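Phosphoribosylformylglycinamidine synthase 2 (Thermus thermophilus, PDB 3VIU) belongs to the AIR synthase-related (PurM-like) family and carries two copies of that family's N- and C-terminal domain pair, with ADP and a magnesium ion bound. Local coordinates at residues 60-65 and 71-76; 162-167 and 585-590; 450-455 and 579-584. One frame throughout, in Å; residues are numbered along the deposited sequence.

Contact 1 of 3, residues 60-65 and 71-76; sequences AVLQGP and VVRVGE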
loop_
_atom_site.group_PDB
_atom_site.type_symbol
_atom_site.label_atom_id
_atom_site.label_comp_id
_atom_site.label_asym_id
_atom_site.label_seq_id
_atom_site.Cartn_x
_atom_site.Cartn_y
_atom_site.Cartn_z
ATOM N N ALA A 60 15.080 8.256 -10.028
ATOM C CA ALA A 60 14.574 9.003 -8.881
ATOM C C ALA A 60 14.769 8.379 -7.507
ATOM O O ALA A 60 14.354 8.965 -6.510
ATOM C CB ALA A 60 13.098 9.305 -9.088
ATOM N N VAL A 61 15.391 7.208 -7.432
ATOM C CA VAL A 61 15.576 6.559 -6.133
ATOM C C VAL A 61 16.657 7.208 -5.280
ATOM O O VAL A 61 17.784 7.396 -5.728
ATOM C CB VAL A 61 15.921 5.057 -6.290
ATOM C CG1 VAL A 61 16.138 4.434 -4.922
ATOM C CG2 VAL A 61 14.800 4.331 -7.022
ATOM N N LEU A 62 16.309 7.553 -4.044
ATOM C CA LEU A 62 17.270 8.159 -3.121
ATOM C C LEU A 62 17.541 7.165 -2.006
ATOM O O LEU A 62 18.615 7.168 -1.405
ATOM C CB LEU A 62 16.725 9.457 -2.513
ATOM C CG LEU A 62 16.408 10.634 -3.435
ATOM C CD1 LEU A 62 15.914 11.801 -2.603
ATOM C CD2 LEU A 62 17.642 11.030 -4.228
ATOM N N GLN A 63 16.547 6.315 -1.749
ATOM C CA GLN A 63 16.618 5.295 -0.707
ATOM C C GLN A 63 15.698 4.128 -1.047
ATOM O O GLN A 63 14.493 4.314 -1.211
ATOM C CB GLN A 63 16.194 5.895 0.632
ATOM C CG GLN A 63 16.503 5.018 1.821
ATOM C CD GLN A 63 17.940 4.549 1.806
ATOM O OE1 GLN A 63 18.262 3.520 1.206
ATOM N NE2 GLN A 63 18.820 5.315 2.446
ATOM N N GLY A 64 16.270 2.931 -1.150
ATOM C CA GLY A 64 15.485 1.750 -1.465
ATOM C C GLY A 64 15.270 0.857 -0.253
ATOM O O GLY A 64 15.389 1.322 0.883
ATOM N N PRO A 65 14.947 -0.434 -0.453
ATOM C CA PRO A 65 14.727 -1.342 0.674
ATOM C C PRO A 65 15.933 -1.368 1.609
ATOM O O PRO A 65 17.079 -1.357 1.159
ATOM C CB PRO A 65 14.497 -2.690 -0.009
ATOM C CG PRO A 65 13.877 -2.304 -1.311
ATOM C CD PRO A 65 14.733 -1.132 -1.732
ATOM N N VAL A 71 12.381 6.236 -0.490
ATOM C CA VAL A 71 12.350 7.658 -0.786
ATOM C C VAL A 71 12.762 7.904 -2.221
ATOM O O VAL A 71 13.739 7.338 -2.698
ATOM C CB VAL A 71 13.317 8.447 0.125
ATOM C CG1 VAL A 71 13.047 9.954 -0.010
ATOM C CG2 VAL A 71 13.171 7.984 1.566
ATOM N N VAL A 72 12.006 8.751 -2.906
ATOM C CA VAL A 72 12.305 9.090 -4.287
ATOM C C VAL A 72 12.354 10.603 -4.424
ATOM O O VAL A 72 11.747 11.331 -3.635
ATOM C CB VAL A 72 11.235 8.542 -5.258
ATOM C CG1 VAL A 72 11.152 7.031 -5.133
ATOM C CG2 VAL A 72 9.884 9.193 -4.980
ATOM N N ARG A 73 13.089 11.065 -5.426
ATOM C CA ARG A 73 13.231 12.490 -5.698
ATOM C C ARG A 73 12.028 12.949 -6.520
ATOM O O ARG A 73 11.621 12.256 -7.454
ATOM C CB ARG A 73 14.523 12.726 -6.486
ATOM C CG ARG A 73 14.798 14.166 -6.834
ATOM C CD ARG A 73 16.248 14.479 -6.559
ATOM N NE ARG A 73 17.154 13.777 -7.455
ATOM C CZ ARG A 73 18.454 13.633 -7.224
ATOM N NH1 ARG A 73 18.988 14.137 -6.122
ATOM N NH2 ARG A 73 19.222 13.003 -8.103
ATOM N N VAL A 74 11.455 14.100 -6.176
ATOM C CA VAL A 74 10.306 14.602 -6.921
ATOM C C VAL A 74 10.593 15.952 -7.572
ATOM O O VAL A 74 9.763 16.478 -8.318
ATOM C CB VAL A 74 9.042 14.710 -6.032
ATOM C CG1 VAL A 74 8.749 13.360 -5.378
ATOM C CG2 VAL A 74 9.222 15.783 -4.982
ATOM N N GLY A 75 11.764 16.517 -7.290
ATOM C CA GLY A 75 12.123 17.784 -7.905
ATOM C C GLY A 75 12.122 19.040 -7.056
ATOM O O GLY A 75 11.607 19.063 -5.935
ATOM N N GLU A 76 12.706 20.097 -7.616
ATOM C CA GLU A 76 12.811 21.387 -6.956
ATOM C C GLU A 76 13.277 21.249 -5.505
ATOM O O GLU A 76 12.899 22.031 -4.629
ATOM C CB GLU A 76 11.474 22.130 -7.047
ATOM C CG GLU A 76 11.056 22.390 -8.497
ATOM C CD GLU A 76 9.844 23.308 -8.644
ATOM O OE1 GLU A 76 9.319 23.405 -9.778
ATOM O OE2 GLU A 76 9.421 23.939 -7.644
#

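Contact 2 of 3, residues 162-167 and 585-590; sequences YFHEGY and GKEFGH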
loop_
_atom_site.group_PDB
_atom_site.type_symbol
_atom_site.label_atom_id
_atom_site.label_comp_id
_atom_site.label_asym_id
_atom_site.label_seq_id
_atom_site.Cartn_x
_atom_site.Cartn_y
_atom_site.Cartn_z
ATOM N N TYR A 162 -12.182 -4.090 -1.515
ATOM C CA TYR A 162 -12.761 -5.181 -2.281
ATOM C C TYR A 162 -13.325 -6.272 -1.381
ATOM O O TYR A 162 -12.723 -6.629 -0.362
ATOM C CB TYR A 162 -11.726 -5.779 -3.232
ATOM C CG TYR A 162 -12.376 -6.533 -4.367
ATOM C CD1 TYR A 162 -12.744 -7.871 -4.229
ATOM C CD2 TYR A 162 -12.735 -5.871 -5.541
ATOM C CE1 TYR A 162 -13.465 -8.529 -5.225
ATOM C CE2 TYR A 162 -13.456 -6.512 -6.540
ATOM C CZ TYR A 162 -13.825 -7.839 -6.377
ATOM O OH TYR A 162 -14.599 -8.449 -7.341
ATOM N N PHE A 163 -14.496 -6.787 -1.744
ATOM C CA PHE A 163 -15.125 -7.838 -0.960
ATOM C C PHE A 163 -14.984 -9.151 -1.720
ATOM O O PHE A 163 -15.268 -9.212 -2.920
ATOM C CB PHE A 163 -16.600 -7.518 -0.709
ATOM C CG PHE A 163 -16.826 -6.239 0.048
ATOM C CD1 PHE A 163 -16.899 -5.021 -0.620
ATOM C CD2 PHE A 163 -16.978 -6.252 1.434
ATOM C CE1 PHE A 163 -17.126 -3.831 0.080
ATOM C CE2 PHE A 163 -17.204 -5.071 2.147
ATOM C CZ PHE A 163 -17.280 -3.856 1.469
ATOM N N HIS A 164 -14.548 -10.202 -1.025
ATOM C CA HIS A 164 -14.340 -11.482 -1.683
ATOM C C HIS A 164 -14.382 -12.687 -0.740
ATOM O O HIS A 164 -13.969 -12.621 0.421
ATOM C CB HIS A 164 -12.998 -11.431 -2.440
ATOM C CG HIS A 164 -12.754 -12.591 -3.355
ATOM N ND1 HIS A 164 -12.373 -13.837 -2.900
ATOM C CD2 HIS A 164 -12.797 -12.682 -4.706
ATOM C CE1 HIS A 164 -12.188 -14.643 -3.932
ATOM N NE2 HIS A 164 -12.437 -13.966 -5.040
ATOM N N GLU A 165 -14.890 -13.784 -1.286
ATOM C CA GLU A 165 -15.044 -15.065 -0.610
ATOM C C GLU A 165 -13.763 -15.555 0.057
ATOM O O GLU A 165 -13.796 -16.058 1.181
ATOM C CB GLU A 165 -15.556 -16.092 -1.641
ATOM C CG GLU A 165 -15.284 -17.563 -1.356
ATOM C CD GLU A 165 -13.896 -18.022 -1.782
ATOM O OE1 GLU A 165 -13.495 -17.756 -2.936
ATOM O OE2 GLU A 165 -13.209 -18.672 -0.959
ATOM N N GLY A 166 -12.638 -15.396 -0.632
ATOM C CA GLY A 166 -11.371 -15.856 -0.090
ATOM C C GLY A 166 -10.845 -15.122 1.134
ATOM O O GLY A 166 -9.842 -15.532 1.724
ATOM N N TYR A 167 -11.514 -14.049 1.534
ATOM C CA TYR A 167 -11.065 -13.270 2.675
ATOM C C TYR A 167 -11.969 -13.431 3.886
ATOM O O TYR A 167 -11.759 -12.778 4.909
ATOM C CB TYR A 167 -10.989 -11.783 2.299
ATOM C CG TYR A 167 -10.007 -11.448 1.190
ATOM C CD1 TYR A 167 -8.631 -11.585 1.373
ATOM C CD2 TYR A 167 -10.461 -10.949 -0.034
ATOM C CE1 TYR A 167 -7.727 -11.225 0.362
ATOM C CE2 TYR A 167 -9.570 -10.588 -1.048
ATOM C CZ TYR A 167 -8.209 -10.724 -0.848
ATOM O OH TYR A 167 -7.348 -10.344 -1.852
ATOM N N GLY A 585 -22.251 -15.939 -10.779
ATOM C CA GLY A 585 -22.029 -16.045 -9.354
ATOM C C GLY A 585 -20.694 -16.713 -9.088
ATOM O O GLY A 585 -20.362 -17.017 -7.948
ATOM N N LYS A 586 -19.913 -16.929 -10.140
ATOM C CA LYS A 586 -18.631 -17.596 -9.975
ATOM C C LYS A 586 -17.454 -16.869 -10.622
ATOM O O LYS A 586 -17.637 -15.887 -11.350
ATOM C CB LYS A 586 -18.749 -19.028 -10.512
ATOM C CG LYS A 586 -19.923 -19.792 -9.873
ATOM C CD LYS A 586 -19.868 -21.301 -10.109
ATOM C CE LYS A 586 -20.241 -21.690 -11.526
ATOM N NZ LYS A 586 -20.112 -23.164 -11.720
ATOM N N GLU A 587 -16.245 -17.335 -10.322
ATOM C CA GLU A 587 -15.042 -16.742 -10.889
ATOM C C GLU A 587 -14.174 -17.861 -11.431
ATOM O O GLU A 587 -13.780 -18.774 -10.707
ATOM C CB GLU A 587 -14.269 -15.913 -9.850
ATOM C CG GLU A 587 -13.538 -16.708 -8.791
ATOM C CD GLU A 587 -12.627 -15.849 -7.912
ATOM O OE1 GLU A 587 -11.902 -16.433 -7.081
ATOM O OE2 GLU A 587 -12.635 -14.602 -8.041
ATOM N N PHE A 588 -13.892 -17.788 -12.726
ATOM C CA PHE A 588 -13.098 -18.807 -13.393
ATOM C C PHE A 588 -12.623 -18.253 -14.726
ATOM O O PHE A 588 -12.920 -17.112 -15.058
ATOM C CB PHE A 588 -13.956 -20.065 -13.597
ATOM C CG PHE A 588 -15.220 -19.821 -14.377
ATOM C CD1 PHE A 588 -15.258 -20.034 -15.753
ATOM C CD2 PHE A 588 -16.375 -19.382 -13.737
ATOM C CE1 PHE A 588 -16.436 -19.813 -16.481
ATOM C CE2 PHE A 588 -17.559 -19.157 -14.451
ATOM C CZ PHE A 588 -17.590 -19.374 -15.823
ATOM N N GLY A 589 -11.892 -19.054 -15.488
ATOM C CA GLY A 589 -11.398 -18.584 -16.768
ATOM C C GLY A 589 -10.068 -17.873 -16.622
ATOM O O GLY A 589 -9.650 -17.560 -15.515
ATOM N N HIS A 590 -9.398 -17.619 -17.739
ATOM C CA HIS A 590 -8.114 -16.937 -17.709
ATOM C C HIS A 590 -8.307 -15.434 -17.526
ATOM O O HIS A 590 -9.205 -14.848 -18.114
ATOM C CB HIS A 590 -7.349 -17.183 -19.012
ATOM C CG HIS A 590 -5.894 -16.826 -18.937
ATOM N ND1 HIS A 590 -4.935 -17.699 -18.466
ATOM C CD2 HIS A 590 -5.238 -15.679 -19.240
ATOM C CE1 HIS A 590 -3.754 -17.106 -18.482
ATOM N NE2 HIS A 590 -3.911 -15.879 -18.947
#

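Contact 3 of 3, residues 450-455 and 579-584; sequences NPRYSR and VLYLLT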
loop_
_atom_site.group_PDB
_atom_site.type_symbol
_atom_site.label_atom_id
_atom_site.label_comp_id
_atom_site.label_asym_id
_atom_site.label_seq_id
_atom_site.Cartn_x
_atom_site.Cartn_y
_atom_site.Cartn_z
ATOM N N ASN A 450 -6.193 -6.800 -7.945
ATOM C CA ASN A 450 -7.448 -7.444 -8.272
ATOM C C ASN A 450 -7.379 -8.894 -7.777
ATOM O O ASN A 450 -6.658 -9.715 -8.330
ATOM C CB ASN A 450 -7.637 -7.375 -9.793
ATOM C CG ASN A 450 -8.944 -7.998 -10.260
ATOM O OD1 ASN A 450 -9.600 -7.467 -11.161
ATOM N ND2 ASN A 450 -9.321 -9.132 -9.668
ATOM N N PRO A 451 -8.141 -9.226 -6.726
ATOM C CA PRO A 451 -8.143 -10.586 -6.170
ATOM C C PRO A 451 -8.614 -11.703 -7.092
ATOM O O PRO A 451 -8.138 -12.834 -6.979
ATOM C CB PRO A 451 -9.015 -10.451 -4.925
ATOM C CG PRO A 451 -9.953 -9.369 -5.292
ATOM C CD PRO A 451 -9.066 -8.358 -5.978
ATOM N N ARG A 452 -9.543 -11.401 -7.996
ATOM C CA ARG A 452 -10.047 -12.415 -8.923
ATOM C C ARG A 452 -8.934 -12.856 -9.868
ATOM O O ARG A 452 -8.694 -14.047 -10.040
ATOM C CB ARG A 452 -11.245 -11.867 -9.704
ATOM C CG ARG A 452 -12.396 -11.438 -8.803
ATOM C CD ARG A 452 -13.641 -11.073 -9.591
ATOM N NE ARG A 452 -14.771 -10.738 -8.720
ATOM C CZ ARG A 452 -15.315 -11.569 -7.834
ATOM N NH1 ARG A 452 -14.837 -12.794 -7.685
ATOM N NH2 ARG A 452 -16.354 -11.183 -7.109
ATOM N N TYR A 453 -8.242 -11.892 -10.465
ATOM C CA TYR A 453 -7.124 -12.186 -11.363
ATOM C C TYR A 453 -6.050 -12.947 -10.576
ATOM O O TYR A 453 -5.522 -13.970 -11.025
ATOM C CB TYR A 453 -6.476 -10.894 -11.872
ATOM C CG TYR A 453 -7.343 -9.981 -12.709
ATOM C CD1 TYR A 453 -6.824 -8.786 -13.214
ATOM C CD2 TYR A 453 -8.652 -10.323 -13.043
ATOM C CE1 TYR A 453 -7.579 -7.956 -14.031
ATOM C CE2 TYR A 453 -9.412 -9.503 -13.862
ATOM C CZ TYR A 453 -8.871 -8.322 -14.353
ATOM O OH TYR A 453 -9.615 -7.510 -15.172
ATOM N N SER A 454 -5.737 -12.422 -9.396
ATOM C CA SER A 454 -4.703 -12.978 -8.537
ATOM C C SER A 454 -4.958 -14.411 -8.047
ATOM O O SER A 454 -4.039 -15.230 -8.010
ATOM C CB SER A 454 -4.472 -12.018 -7.360
ATOM O OG SER A 454 -4.116 -10.707 -7.817
ATOM N N ARG A 455 -6.198 -14.723 -7.686
ATOM C CA ARG A 455 -6.530 -16.064 -7.227
ATOM C C ARG A 455 -6.352 -17.076 -8.361
ATOM O O ARG A 455 -5.789 -18.147 -8.160
ATOM C CB ARG A 455 -7.973 -16.086 -6.691
ATOM C CG ARG A 455 -8.689 -17.448 -6.703
ATOM C CD ARG A 455 -7.958 -18.536 -5.934
ATOM N NE ARG A 455 -7.913 -18.308 -4.491
ATOM C CZ ARG A 455 -8.985 -18.236 -3.706
ATOM N NH1 ARG A 455 -8.841 -18.034 -2.403
ATOM N NH2 ARG A 455 -10.201 -18.354 -4.221
ATOM N N VAL A 579 -18.372 -8.840 -14.650
ATOM C CA VAL A 579 -19.595 -9.246 -15.312
ATOM C C VAL A 579 -19.797 -10.752 -15.250
ATOM O O VAL A 579 -20.932 -11.219 -15.192
ATOM C CB VAL A 579 -19.632 -8.776 -16.795
ATOM C CG1 VAL A 579 -18.760 -9.686 -17.662
ATOM C CG2 VAL A 579 -21.078 -8.756 -17.293
ATOM N N LEU A 580 -18.706 -11.513 -15.268
ATOM C CA LEU A 580 -18.825 -12.969 -15.198
ATOM C C LEU A 580 -19.394 -13.347 -13.836
ATOM O O LEU A 580 -20.333 -14.144 -13.737
ATOM C CB LEU A 580 -17.463 -13.650 -15.382
ATOM C CG LEU A 580 -17.454 -15.166 -15.110
ATOM C CD1 LEU A 580 -18.395 -15.885 -16.072
ATOM C CD2 LEU A 580 -16.050 -15.708 -15.256
ATOM N N TYR A 581 -18.821 -12.763 -12.790
ATOM C CA TYR A 581 -19.256 -13.032 -11.427
ATOM C C TYR A 581 -20.715 -12.651 -11.213
ATOM O O TYR A 581 -21.446 -13.354 -10.525
ATOM C CB TYR A 581 -18.399 -12.264 -10.425
ATOM C CG TYR A 581 -18.868 -12.430 -9.004
ATOM C CD1 TYR A 581 -18.653 -13.622 -8.313
ATOM C CD2 TYR A 581 -19.536 -11.399 -8.349
ATOM C CE1 TYR A 581 -19.087 -13.782 -7.004
ATOM C CE2 TYR A 581 -19.975 -11.548 -7.038
ATOM C CZ TYR A 581 -19.747 -12.743 -6.372
ATOM O OH TYR A 581 -20.179 -12.900 -5.074
ATOM N N LEU A 582 -21.122 -11.529 -11.797
ATOM C CA LEU A 582 -22.491 -11.054 -11.671
ATOM C C LEU A 582 -23.486 -11.989 -12.347
ATOM O O LEU A 582 -24.579 -12.206 -11.832
ATOM C CB LEU A 582 -22.630 -9.657 -12.283
ATOM C CG LEU A 582 -24.065 -9.115 -12.326
ATOM C CD1 LEU A 582 -24.431 -8.580 -10.959
ATOM C CD2 LEU A 582 -24.191 -8.015 -13.372
ATOM N N LEU A 583 -23.104 -12.549 -13.491
ATOM C CA LEU A 583 -23.993 -13.435 -14.235
ATOM C C LEU A 583 -23.947 -14.928 -13.884
ATOM O O LEU A 583 -24.915 -15.650 -14.127
ATOM C CB LEU A 583 -23.756 -13.253 -15.740
ATOM C CG LEU A 583 -24.012 -11.832 -16.266
ATOM C CD1 LEU A 583 -23.612 -11.754 -17.733
ATOM C CD2 LEU A 583 -25.483 -11.460 -16.082
ATOM N N THR A 584 -22.840 -15.399 -13.320
ATOM C CA THR A 584 -22.736 -16.816 -12.972
ATOM C C THR A 584 -22.555 -17.019 -11.480
ATOM O O THR A 584 -22.690 -18.131 -10.971
ATOM C CB THR A 584 -21.543 -17.484 -13.669
ATOM O OG1 THR A 584 -20.322 -16.959 -13.127
ATOM C CG2 THR A 584 -21.596 -17.237 -15.169
#

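Contact 1 of 3, residues 60-65 and 71-76
Ala60 starts the pairing with its carbonyl: Arg73 N gives its hydrogen to Ala60 O at 2.7 Å. The same oxygen also receives a CA-H contact from Val72 CA, 3.0 Å away, so it sits tight against the neighbouring strand. The methyl of Ala60 turns toward that strand, and Ala60 CB comes to 3.7 Å from Arg73 O. Val61 then faces Val72 as an antiparallel non-hydrogen-bonded pair; Val61 and Val72 share one face of the sheet, Gln63 and Val71 the other.

At Leu62 the chain turns a corner and the regular pairing is interrupted. Leu62 N and Gln63 N both bond to Val71 O, at 2.9 Å for Leu62 N, and both arrive from the same face of the carbonyl plane. Two successive residues opposite one make this a classic beta bulge. The Leu62 side chain, its CG swung anti to the carbonyl carbon (chi1 -62°) and so placed over Arg73, crosses that residue at about a right angle. Leu62 CD2 lies over one face of the guanidinium, off toward its rim and 3.9 Å from Arg73 NH1. That guanidinium is held by a salt bridge to Glu183, so the leucine packs on a group already tied down.

Gln63 restores the antiparallel pairing with Val71, and its CB packs 3.8 Å from Val71 CG2. The return bond from Val71 N to Gln63 O is less certain, because the position of that oxygen is not secure.

Strands 61-63 and 70-75 form a beta hairpin at one margin of a six-stranded mixed sheet, 61-63 being outermost within the chain. Strand 78-86 lies next, its Ala79 touching Leu62 and Val71, while Leu481 of strand 479-488 packs on Ala60 and Val72.

Contact 2 of 3, residues 162-167 and 585-590
A histidine-carboxylate hydrogen bond, His164 with Glu587, joins the first AIR synthase-related N-terminal domain to the C-terminal domain of the second pair. His164 follows strand 156-163 at the margin of its sheet, and Glu587 sits in the loop between helices 578-584 and 596-611. The two side chains approach from opposite directions, the imidazole presenting its NE2 edge to the carboxylate. His164 NE2 donates to Glu587 OE2 over 3.1 Å, with an angle of 162° at the hydrogen. The oxygen lies almost in the ring plane, but the ring meets the carboxylate differently: the nitrogen stands above the carboxylate plane, and the two planes are 45° apart.

Each side chain is set up for this meeting. His164 CG lies anti to the backbone N (chi1 -170°), which carries the ring toward Glu587, and the extended Glu587 chain brings its carboxylate to the ring edge. On the far side of the imidazole, Gly166 N donates to His164 ND1 at 2.8 Å, tilted slightly from the ring plane. A backbone bond from Tyr167 N to His164 O closes the short 3-10 turn that brings that amide into place.

The carboxylate has a second partner, since Glu587 OE2 also forms a salt bridge with Arg452 of helix 451-456. Arg455 makes long, weak ion pairs with Glu587 and with Glu165.

Chemically, the ring nitrogens have separate roles: ND1 accepts from a backbone amide, and NE2 donates to the carboxylate. Bonded at both nitrogens, the imidazole is probably held in this rotation, and Glu587 OE2 is gripped by both a histidine and an arginine, so a single oxygen ties the three side chains together.

Contact 3 of 3, residues 450-455 and 579-584
The guanidinium of Arg452 lies nearly flat on the Tyr581 ring, the two planes only 26° apart. Arg452 NH2 stands 3.3 Å above the plane of the tyrosine ring, over its centre, so one terminal nitrogen does most of the touching. On the arginine's side, the CG end of the ring lies over the guanidinium face: Tyr581 CG comes to 3.4 Å from Arg452 NH2, and Tyr581 CB lies off toward the rim of the guanidinium. Arg452 CZ is 4.1 Å from the centroid of the Tyr581 ring. Its direction from that centroid is 23° off the ring normal, which makes this a cation-pi stack over the face. At the guanidinium's other nitrogens, NH1 is in a salt bridge with Glu587 OE2, while NE has a weak hydrogen bond to Tyr162 OH.

The side chains cross at about a right angle even though their flat ends stack. Arg452 runs extended from CG to NE, and its last torsion (chi4 -60°) turns the guanidinium to lie along the ring. The first torsion of Tyr581 carries its ring away from its own helix to meet the arginine. The backbones stay well apart, Arg452 CA being 9.6 Å from Tyr581 CA, so long side chains span the distance.

The pi face of Tyr581 probably favours the positive charge spread over the guanidinium, adding to what the carboxylate of Glu587 offers at NH1. Stack and salt bridge together would limit how far the planar group can turn.

This is a flat arginine-on-tyrosine cation-pi stack between two helices. It bridges the second AIR synthase-related domain pair, from helix 451-456 of the N-terminal range, just after strand 441-448, to helix 578-584 of the C-terminal range.

Contacts 2 and 3 are one neighbourhood, their centres about 5 Å apart and on the same side of the chain's centre. Arg452 serves both: it stacks in contact 3 while Arg452 NH1 forms a 2.9 Å salt bridge with Glu587 OE2 of contact 2, and Tyr162 of contact 2 packs on Pro451. Contact 1 is remote, its centre about 37 Å from that of contact 2 and about 36 Å from that of contact 3, across the chain's centre. Still, contacts 1 and 2 reach the same six-stranded sheet, at its two outermost strands. Contact 1 is also near a ligand, with the Gln63 side chain about 8 Å from the bound ADP. The magnesium site of Asp430, Asn472 and Asp620 involves none of the three.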